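Local coordinates for putative PadR-family transcriptional regulatory protein (Bacteroides fragilis, PDB 5H20), which probably regulates transcription as a PadR-like factor that binds DNA through a winged helix-turn-helix domain, at residues L15-M20 and L52-L56; A30-I34 and L49-L53. All coordinates share one frame; numbering follows the deposited sequence.

Contact 1. Residues L15-M20 and L52-L56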
loop_
_atom_site.group_PDB
_atom_site.type_symbol
_atom_site.label_atom_id
_atom_site.label_comp_id
_atom_site.label_asym_id
_atom_site.label_seq_id
_atom_site.Cartn_x
_atom_site.Cartn_y
_atom_site.Cartn_z
ATOM N N LEU A 15 3.094 -6.062 1.962
ATOM C CA LEU A 15 3.771 -6.956 2.909
ATOM C C LEU A 15 4.044 -6.267 4.259
ATOM O O LEU A 15 3.806 -6.865 5.308
ATOM C CB LEU A 15 5.054 -7.534 2.288
ATOM C CG LEU A 15 4.901 -8.603 1.182
ATOM C CD1 LEU A 15 6.046 -8.577 0.185
ATOM C CD2 LEU A 15 4.770 -9.995 1.779
ATOM N N GLU A 16 4.497 -5.008 4.225
ATOM C CA GLU A 16 4.718 -4.214 5.451
ATOM C C GLU A 16 3.455 -4.017 6.282
ATOM O O GLU A 16 3.509 -4.064 7.514
ATOM C CB GLU A 16 5.343 -2.855 5.140
ATOM C CG GLU A 16 6.848 -2.904 4.919
ATOM C CD GLU A 16 7.370 -1.696 4.174
ATOM O OE1 GLU A 16 6.567 -0.984 3.509
ATOM O OE2 GLU A 16 8.592 -1.467 4.226
ATOM N N TYR A 17 2.336 -3.791 5.594
ATOM C CA TYR A 17 1.021 -3.652 6.205
ATOM C C TYR A 17 0.568 -4.975 6.812
ATOM O O TYR A 17 -0.019 -4.992 7.889
ATOM C CB TYR A 17 0.008 -3.153 5.165
ATOM C CG TYR A 17 -1.430 -3.121 5.620
ATOM C CD1 TYR A 17 -1.966 -1.989 6.241
ATOM C CD2 TYR A 17 -2.273 -4.217 5.404
ATOM C CE1 TYR A 17 -3.299 -1.956 6.648
ATOM C CE2 TYR A 17 -3.606 -4.190 5.803
ATOM C CZ TYR A 17 -4.110 -3.057 6.425
ATOM O OH TYR A 17 -5.425 -3.034 6.815
ATOM N N CYS A 18 0.850 -6.063 6.103
ATOM C CA CYS A 18 0.532 -7.416 6.537
ATOM C C CYS A 18 1.300 -7.823 7.808
ATOM O O CYS A 18 0.726 -8.441 8.712
ATOM C CB CYS A 18 0.816 -8.391 5.394
ATOM S SG CYS A 18 0.303 -10.080 5.737
ATOM N N ILE A 19 2.586 -7.464 7.867
ATOM C CA ILE A 19 3.428 -7.676 9.050
ATOM C C ILE A 19 2.858 -6.917 10.271
ATOM O O ILE A 19 2.698 -7.504 11.360
ATOM C CB ILE A 19 4.902 -7.252 8.801
ATOM C CG1 ILE A 19 5.571 -8.131 7.747
ATOM C CG2 ILE A 19 5.721 -7.312 10.088
ATOM C CD1 ILE A 19 6.807 -7.500 7.130
ATOM N N MET A 20 2.547 -5.628 10.072
ATOM C CA MET A 20 1.978 -4.787 11.136
ATOM C C MET A 20 0.624 -5.321 11.592
ATOM O O MET A 20 0.345 -5.351 12.802
ATOM C CB MET A 20 1.867 -3.332 10.698
ATOM C CG MET A 20 3.205 -2.638 10.558
ATOM S SD MET A 20 3.020 -0.870 10.278
ATOM C CE MET A 20 2.750 -0.837 8.505
ATOM N N LEU A 52 12.242 -6.202 5.459
ATOM C CA LEU A 52 11.056 -5.389 5.769
ATOM C C LEU A 52 10.894 -5.179 7.277
ATOM O O LEU A 52 10.581 -4.058 7.733
ATOM C CB LEU A 52 9.807 -6.016 5.155
ATOM C CG LEU A 52 9.348 -5.673 3.726
ATOM C CD1 LEU A 52 10.412 -5.178 2.746
ATOM C CD2 LEU A 52 8.573 -6.841 3.163
ATOM N N LEU A 53 11.130 -6.247 8.044
ATOM C CA LEU A 53 11.183 -6.168 9.495
ATOM C C LEU A 53 12.204 -5.115 9.937
ATOM O O LEU A 53 11.888 -4.250 10.766
ATOM C CB LEU A 53 11.533 -7.534 10.100
ATOM C CG LEU A 53 10.601 -8.715 9.846
ATOM C CD1 LEU A 53 11.236 -9.965 10.442
ATOM C CD2 LEU A 53 9.217 -8.452 10.427
ATOM N N THR A 54 13.403 -5.196 9.350
ATOM C CA THR A 54 14.493 -4.251 9.586
ATOM C C THR A 54 14.070 -2.815 9.217
ATOM O O THR A 54 14.307 -1.894 10.010
ATOM C CB THR A 54 15.805 -4.711 8.883
ATOM O OG1 THR A 54 16.237 -5.953 9.456
ATOM C CG2 THR A 54 16.944 -3.695 9.046
ATOM N N ARG A 55 13.409 -2.655 8.062
ATOM C CA ARG A 55 12.922 -1.353 7.591
ATOM C C ARG A 55 11.874 -0.746 8.535
ATOM O O ARG A 55 11.918 0.444 8.839
ATOM C CB ARG A 55 12.361 -1.476 6.170
ATOM C CG ARG A 55 12.476 -0.212 5.339
ATOM C CD ARG A 55 12.079 -0.469 3.896
ATOM N NE ARG A 55 12.794 -1.609 3.324
ATOM C CZ ARG A 55 13.027 -1.763 2.027
ATOM N NH1 ARG A 55 12.611 -0.841 1.172
ATOM N NH2 ARG A 55 13.683 -2.829 1.586
ATOM N N LEU A 56 10.938 -1.584 8.992
ATOM C CA LEU A 56 9.885 -1.176 9.935
ATOM C C LEU A 56 10.442 -0.853 11.332
ATOM O O LEU A 56 9.985 0.113 11.965
ATOM C CB LEU A 56 8.760 -2.221 10.018
ATOM C CG LEU A 56 7.834 -2.486 8.808
ATOM C CD1 LEU A 56 7.308 -3.913 8.828
ATOM C CD2 LEU A 56 6.675 -1.499 8.718
#
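Helix 5-23 and helix 46-58 meet here in a buried, mainly apolar helix-helix contact near the centre of the chain. It belongs to the winged helix-turn-helix fold of the PadR family, in which three helices pack against a two-stranded antiparallel wing. The local axes cross at -75° and come no nearer than 10.4 Å, and no hydrogen bond joins the two segments, so the join is made by van der Waals packing, mostly of side chains. Ile19 sits in the middle. Its CG2 branch, anti to the backbone N, touches CD2 of Leu53 at 3.7 Å, while the other branch ends with CD1 against CB of Leu52 at 3.9 Å; CD1 of Leu56 meets both branches. One turn earlier, CB of Leu15 lies 3.7 Å from CD2 of Leu52. Around this packing, Leu62 of the wing touches Ile19, Leu53 and Leu56, and Phe87 and Leu88 of helix 82-97 touch Met20. Met10 of the second subunit packs on Glu16 and Met20, which brings the dimer interface up to the edge of the contact. Glu16 does two jobs: its CG lies across Leu52 and Leu56, 3.9 Å from Leu52 CG, and its extended chain carries the carboxylate on toward Arg55. That residue was modelled in two conformers, so its part is tentative; in one of them Glu16 OE2 stands well out of the guanidinium plane, 4.3 Å from Arg55 NE, so no N-H points at it and the opposite charges probably attract without a salt bridge. At the other end of 15-20, the chain of Met20 bends at chi3 (-83°), and its SD and CE both rest on CD2 of Leu56, with CE at 4.0 Å.

Contact 2. Residues A30-I34 and L49-L53. With GLC (alpha-D-glucopyranose), chain E.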
loop_
_atom_site.group_PDB
_atom_site.type_symbol
_atom_site.label_atom_id
_atom_site.label_comp_id
_atom_site.label_asym_id
_atom_site.label_seq_id
_atom_site.Cartn_x
_atom_site.Cartn_y
_atom_site.Cartn_z
ATOM N N ALA A 30 10.064 -13.792 13.795
ATOM C CA ALA A 30 9.942 -13.866 12.340
ATOM C C ALA A 30 9.361 -15.204 11.835
ATOM O O ALA A 30 8.504 -15.211 10.952
ATOM C CB ALA A 30 11.282 -13.567 11.678
ATOM N N SER A 31 9.830 -16.308 12.416
ATOM C CA SER A 31 9.298 -17.660 12.191
ATOM C C SER A 31 7.811 -17.829 12.522
ATOM O O SER A 31 7.148 -18.667 11.914
ATOM C CB SER A 31 10.111 -18.699 12.970
ATOM O OG SER A 31 10.176 -18.348 14.354
ATOM N N ASP A 32 7.294 -17.066 13.491
ATOM C CA ASP A 32 5.851 -17.096 13.779
ATOM C C ASP A 32 5.088 -16.376 12.678
ATOM O O ASP A 32 4.004 -16.807 12.298
ATOM C CB ASP A 32 5.506 -16.468 15.140
ATOM C CG ASP A 32 6.231 -17.126 16.298
ATOM O OD1 ASP A 32 6.316 -18.374 16.307
ATOM O OD2 ASP A 32 6.698 -16.395 17.213
ATOM N N ILE A 33 5.658 -15.270 12.200
ATOM C CA ILE A 33 5.087 -14.478 11.113
ATOM C C ILE A 33 5.018 -15.325 9.842
ATOM O O ILE A 33 3.950 -15.419 9.233
ATOM C CB ILE A 33 5.842 -13.143 10.871
ATOM C CG1 ILE A 33 5.650 -12.206 12.067
ATOM C CG2 ILE A 33 5.353 -12.459 9.586
ATOM C CD1 ILE A 33 6.637 -11.057 12.132
ATOM N N ILE A 34 6.145 -15.956 9.492
ATOM C CA ILE A 34 6.243 -16.872 8.343
ATOM C C ILE A 34 5.174 -17.971 8.446
ATOM O O ILE A 34 4.492 -18.261 7.454
ATOM C CB ILE A 34 7.682 -17.457 8.169
ATOM C CG1 ILE A 34 8.661 -16.347 7.750
ATOM C CG2 ILE A 34 7.716 -18.623 7.158
ATOM C CD1 ILE A 34 10.139 -16.641 8.064
ATOM N N LEU A 49 11.093 -11.348 3.947
ATOM C CA LEU A 49 10.597 -10.892 5.241
ATOM C C LEU A 49 11.618 -10.063 6.051
ATOM O O LEU A 49 11.281 -8.995 6.563
ATOM C CB LEU A 49 10.123 -12.094 6.073
ATOM C CG LEU A 49 9.011 -12.056 7.142
ATOM C CD1 LEU A 49 9.505 -12.684 8.436
ATOM C CD2 LEU A 49 8.441 -10.681 7.435
ATOM N N TYR A 50 12.854 -10.555 6.143
ATOM C CA TYR A 50 13.881 -9.960 7.017
ATOM C C TYR A 50 14.172 -8.466 6.748
ATOM O O TYR A 50 14.178 -7.688 7.715
ATOM C CB TYR A 50 15.169 -10.809 7.048
ATOM C CG TYR A 50 15.065 -12.143 7.788
ATOM C CD1 TYR A 50 13.831 -12.622 8.278
ATOM C CD2 TYR A 50 16.201 -12.941 7.987
ATOM C CE1 TYR A 50 13.739 -13.834 8.950
ATOM C CE2 TYR A 50 16.113 -14.162 8.660
ATOM C CZ TYR A 50 14.874 -14.600 9.135
ATOM O OH TYR A 50 14.748 -15.802 9.798
ATOM N N PRO A 51 14.389 -8.055 5.462
ATOM C CA PRO A 51 14.641 -6.628 5.208
ATOM C C PRO A 51 13.471 -5.695 5.521
ATOM O O PRO A 51 13.698 -4.521 5.813
ATOM C CB PRO A 51 14.968 -6.574 3.706
ATOM C CG PRO A 51 15.396 -7.958 3.352
ATOM C CD PRO A 51 14.543 -8.842 4.215
ATOM N N LEU A 52 12.242 -6.202 5.459
ATOM C CA LEU A 52 11.056 -5.389 5.769
ATOM C C LEU A 52 10.894 -5.179 7.277
ATOM O O LEU A 52 10.581 -4.058 7.733
ATOM C CB LEU A 52 9.807 -6.016 5.155
ATOM C CG LEU A 52 9.348 -5.673 3.726
ATOM C CD1 LEU A 52 10.412 -5.178 2.746
ATOM C CD2 LEU A 52 8.573 -6.841 3.163
ATOM N N LEU A 53 11.130 -6.247 8.044
ATOM C CA LEU A 53 11.183 -6.168 9.495
ATOM C C LEU A 53 12.204 -5.115 9.937
ATOM O O LEU A 53 11.888 -4.250 10.766
ATOM C CB LEU A 53 11.533 -7.534 10.100
ATOM C CG LEU A 53 10.601 -8.715 9.846
ATOM C CD1 LEU A 53 11.236 -9.965 10.442
ATOM C CD2 LEU A 53 9.217 -8.452 10.427
HETATM C C1 GLC E . 14.472 -16.730 14.548
HETATM C C2 GLC E . 13.287 -15.772 14.679
HETATM C C3 GLC E . 13.564 -14.345 14.186
HETATM C C4 GLC E . 15.025 -13.885 14.252
HETATM C C5 GLC E . 16.030 -14.940 13.760
HETATM C C6 GLC E . 17.290 -14.940 14.631
HETATM O O1 GLC E . 13.971 -18.004 14.135
HETATM O O2 GLC E . 12.180 -16.294 13.936
HETATM O O3 GLC E . 12.748 -13.423 14.920
HETATM O O4 GLC E . 15.174 -12.711 13.441
HETATM O O5 GLC E . 15.467 -16.270 13.608
HETATM O O6 GLC E . 18.088 -13.790 14.318
#
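Hydroxyl O2 of the bound glucose is held twice by Ser31, whose backbone N donates to it at 2.8 Å in a nearly straight bond (167°) and whose OG lies 2.9 Å from the same oxygen in a second hydrogen bond. OG occupies the position between the backbone N and the carbonyl carbon (chi1 54°), which puts it on the sugar along with its own N-H. The preceding amide, Ala30 N, donates to O3 at 2.9 Å, so two successive N-H groups in the first turn of helix 30-39 take neighbouring sugar hydroxyls. Lys76 O, on the wing strand, adds another hydrogen bond to the glucose. Beneath the sugar, helices 30-39 and 46-58 form the helix-turn-helix unit of the winged fold, their local axes crossing at 121°; in such domains the second of these helices is usually the one that reads DNA. Ala30 touches both the ligand and the side chains of helix 46-58: its CB lies 3.7 Å from CE1 of Tyr50, approaching the ring obliquely, and also meets CD1 of Leu49 and CD1 of Leu53, while glucose C3 comes within 3.5 Å of it. Leu49, with CG anti to its N, reaches between the residues of the opposing helix. Its CD1 branch takes Ala30 and CG1 of Ile34, at 3.8 Å, and its CD2 branch faces CG2 of Ile33. Ile33 and Leu53 run past each other in opposite directions, bringing Ile33 CD1 to 4.0 Å from Leu53 CD2.

Both contacts use helix 46-58, which packs against helix 5-23 in contact 1 and against helix 30-39 in contact 2, so together they tie the three helices of the presumed DNA-binding domain into one apolar core. Their centres are about 8 Å apart, and they touch directly where Ile19 CD1 meets Leu49 CD2 at 3.6 Å; Leu53 serves both. Contact 1 lies deeper, about 3 Å from the centre of the chain, and its polar fringe of opposite charges borders the second subunit. Contact 2, about 8 Å out, touches no other protein chain; its polar edge is the glucose site, where two backbone N-H groups, the Ser31 hydroxyl and the Lys76 carbonyl oxygen hold the sugar.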